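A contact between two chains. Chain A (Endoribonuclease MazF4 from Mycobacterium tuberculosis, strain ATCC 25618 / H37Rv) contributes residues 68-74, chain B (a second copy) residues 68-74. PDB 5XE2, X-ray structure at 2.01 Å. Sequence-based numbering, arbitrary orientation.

Chain A, residues 68-74: ADNIETL
Chain B 68-74: ADNIETL

Two strands cross here at E72 without a single backbone-to-backbone hydrogen bond between them; the polar link is made instead by a threonine hydroxyl from each chain, seated against the backbone of the other. The two copies are related by an exact two-fold axis, so each contact between different residues has a symmetry mate, while the I71 and E72 self-pairs occur once, across the axis. Strand 70-74 of each chain runs at 126° to its partner, measured between N-to-C directions, which is far from the 180° of a regular antiparallel pair. The axes approach to 4.3 Å, and the register is centred on E72, with CA of E72(A) 4.3 Å from CA of E72(B).

At this crossing angle the strands do not pair as in a regular sheet. The amide N of T73(A) comes within 3.1 Å of O of I71(B), but the angle is too poor for a hydrogen bond. That carbonyl is taken up by the side chain of the same threonine: OG1 of T73(A) donates to O of I71(B) at 2.7 Å. The CA-to-CB bond of T73 points toward the other stretch, and chi1 of -59° (m) sets the hydroxyl for this contact. The same carbonyl also receives a CA-H...O contact, with CA of E72(A) 3.5 Å from O of I71(B) and an angle of 123° at the hydrogen.

While donating a hydrogen bond to the carbonyl, the hydroxyl accepts one from an asparagine. ND2 of N70(B) donates to OG1 of T73(A) at 3.1 Å, with an angle of 146° at the hydrogen. The CA-to-CB bond of N70 points sideways, but with chi1 at -173° (t) and chi2 at -171° its amide end comes nearer to the opposing chain. The same ND2 donates within its own chain to OE2 of E72(B), also at 3.1 Å and with an angle of 157°. E72 holds chi1 -67° (m), chi2 -170° (t) and chi3 21°, which brings its carboxylate back to the asparagine. A short chain of hydrogen bonds thus runs from E72(B) through N70(B) and T73(A) to the carbonyl of I71(B), and its symmetry mate links E72(A), N70(A), T73(B) and I71(A).

The apolar part of the contact is the pairing of the isoleucines. The CA-to-CB bond of I71 points sideways; with chi1 -57° (m) and chi2 155° (t), its CG2 methyl meets the same methyl of the other copy, CG2 of I71(A) lying 3.4 Å from CG2 of I71(B). I71 and T73 account for most of the 362 Å² buried between the stretches.

The chain turns a corner at A68 and D69, with phi/psi of -73/-11 and -71/-25. Beyond it the backbone extends: -101/87 at N70, -105/128 at I71, -139/156 at E72, -96/123 at T73 and -113/135 at L74. A weak hydrogen bond from N of I71(A) to O of D69(A), 3.4 Å long, follows the corner. A68 and L74 make no contact with the opposing stretch; L74 has chi1 -77° (m) and chi2 59° (p).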

# COMPACT_ATOMS: atom_id res chain seq x y z
N ALA A 68 4.52 6.97 4.79
CA ALA A 68 3.53 5.88 4.69
C ALA A 68 2.43 6.14 3.67
O ALA A 68 1.66 5.22 3.36
CB ALA A 68 2.91 5.58 6.05
N ASP A 69 2.32 7.37 3.15
CA ASP A 69 1.43 7.65 2.01
C ASP A 69 1.92 7.06 0.69
O ASP A 69 1.11 6.82 -0.20
CB ASP A 69 1.20 9.17 1.84
CG ASP A 69 0.31 9.75 2.92
OD1 ASP A 69 -0.62 9.06 3.38
OD2 ASP A 69 0.53 10.91 3.32
N ASN A 70 3.23 6.84 0.57
CA ASN A 70 3.82 6.34 -0.67
C ASN A 70 4.07 4.84 -0.54
O ASN A 70 5.16 4.41 -0.16
CB ASN A 70 5.09 7.14 -0.99
CG ASN A 70 5.69 6.82 -2.36
OD1 ASN A 70 6.79 7.28 -2.62
ND2 ASN A 70 5.00 6.09 -3.23
N ILE A 71 3.04 4.07 -0.86
CA ILE A 71 3.06 2.62 -0.76
C ILE A 71 3.18 2.05 -2.17
O ILE A 71 2.40 2.41 -3.06
CB ILE A 71 1.78 2.09 -0.07
CG1 ILE A 71 1.59 2.70 1.32
CG2 ILE A 71 1.83 0.57 0.08
CD1 ILE A 71 0.15 2.74 1.80
N GLU A 72 4.16 1.17 -2.39
CA GLU A 72 4.38 0.56 -3.71
C GLU A 72 4.71 -0.92 -3.63
O GLU A 72 5.18 -1.41 -2.61
CB GLU A 72 5.50 1.32 -4.45
CG GLU A 72 5.09 2.73 -4.81
CD GLU A 72 6.03 3.44 -5.74
OE1 GLU A 72 6.81 2.77 -6.45
OE2 GLU A 72 5.99 4.70 -5.77
N THR A 73 4.45 -1.61 -4.72
CA THR A 73 4.79 -3.00 -4.87
C THR A 73 6.13 -3.08 -5.61
O THR A 73 6.26 -2.56 -6.71
CB THR A 73 3.68 -3.76 -5.63
OG1 THR A 73 2.44 -3.63 -4.93
CG2 THR A 73 4.02 -5.25 -5.77
N LEU A 74 7.11 -3.74 -4.99
CA LEU A 74 8.45 -3.90 -5.57
C LEU A 74 8.72 -5.37 -5.90
O LEU A 74 8.44 -6.26 -5.10
CB LEU A 74 9.51 -3.40 -4.59
CG LEU A 74 9.73 -1.89 -4.44
CD1 LEU A 74 8.47 -1.15 -4.00
CD2 LEU A 74 10.85 -1.61 -3.45
N ALA B 68 -5.54 -7.28 -2.86
CA ALA B 68 -5.04 -6.34 -1.84
C ALA B 68 -3.55 -6.48 -1.55
O ALA B 68 -2.99 -5.63 -0.87
CB ALA B 68 -5.84 -6.47 -0.54
N ASP B 69 -2.91 -7.55 -2.04
CA ASP B 69 -1.45 -7.66 -1.99
C ASP B 69 -0.73 -6.70 -2.94
O ASP B 69 0.42 -6.35 -2.70
CB ASP B 69 -0.97 -9.10 -2.27
CG ASP B 69 -1.27 -10.04 -1.12
OD1 ASP B 69 -1.20 -9.61 0.05
OD2 ASP B 69 -1.56 -11.23 -1.37
N ASN B 70 -1.41 -6.28 -4.01
CA ASN B 70 -0.80 -5.42 -5.02
C ASN B 70 -1.24 -3.98 -4.79
O ASN B 70 -2.23 -3.51 -5.37
CB ASN B 70 -1.16 -5.94 -6.42
CG ASN B 70 -0.43 -5.22 -7.56
OD1 ASN B 70 -0.79 -5.45 -8.70
ND2 ASN B 70 0.58 -4.39 -7.27
N ILE B 71 -0.50 -3.29 -3.93
CA ILE B 71 -0.78 -1.92 -3.53
C ILE B 71 0.22 -1.01 -4.24
O ILE B 71 1.43 -1.24 -4.17
CB ILE B 71 -0.68 -1.75 -1.99
CG1 ILE B 71 -1.62 -2.71 -1.26
CG2 ILE B 71 -1.03 -0.33 -1.58
CD1 ILE B 71 -1.19 -3.06 0.16
N GLU B 72 -0.28 0.01 -4.93
CA GLU B 72 0.58 0.95 -5.66
C GLU B 72 0.14 2.40 -5.52
O GLU B 72 -1.02 2.68 -5.24
CB GLU B 72 0.65 0.56 -7.14
CG GLU B 72 1.36 -0.77 -7.35
CD GLU B 72 1.68 -1.09 -8.79
OE1 GLU B 72 1.72 -0.16 -9.63
OE2 GLU B 72 1.89 -2.30 -9.08
N THR B 73 1.09 3.30 -5.71
CA THR B 73 0.83 4.72 -5.72
C THR B 73 0.66 5.15 -7.18
O THR B 73 1.54 4.94 -8.00
CB THR B 73 1.98 5.49 -5.04
OG1 THR B 73 2.14 5.03 -3.69
CG2 THR B 73 1.70 7.00 -5.02
N LEU B 74 -0.49 5.76 -7.49
CA LEU B 74 -0.81 6.24 -8.84
C LEU B 74 -0.88 7.77 -8.87
O LEU B 74 -1.49 8.39 -8.00
CB LEU B 74 -2.14 5.65 -9.31
CG LEU B 74 -2.19 4.19 -9.78
CD1 LEU B 74 -1.73 3.21 -8.71
CD2 LEU B 74 -3.59 3.83 -10.23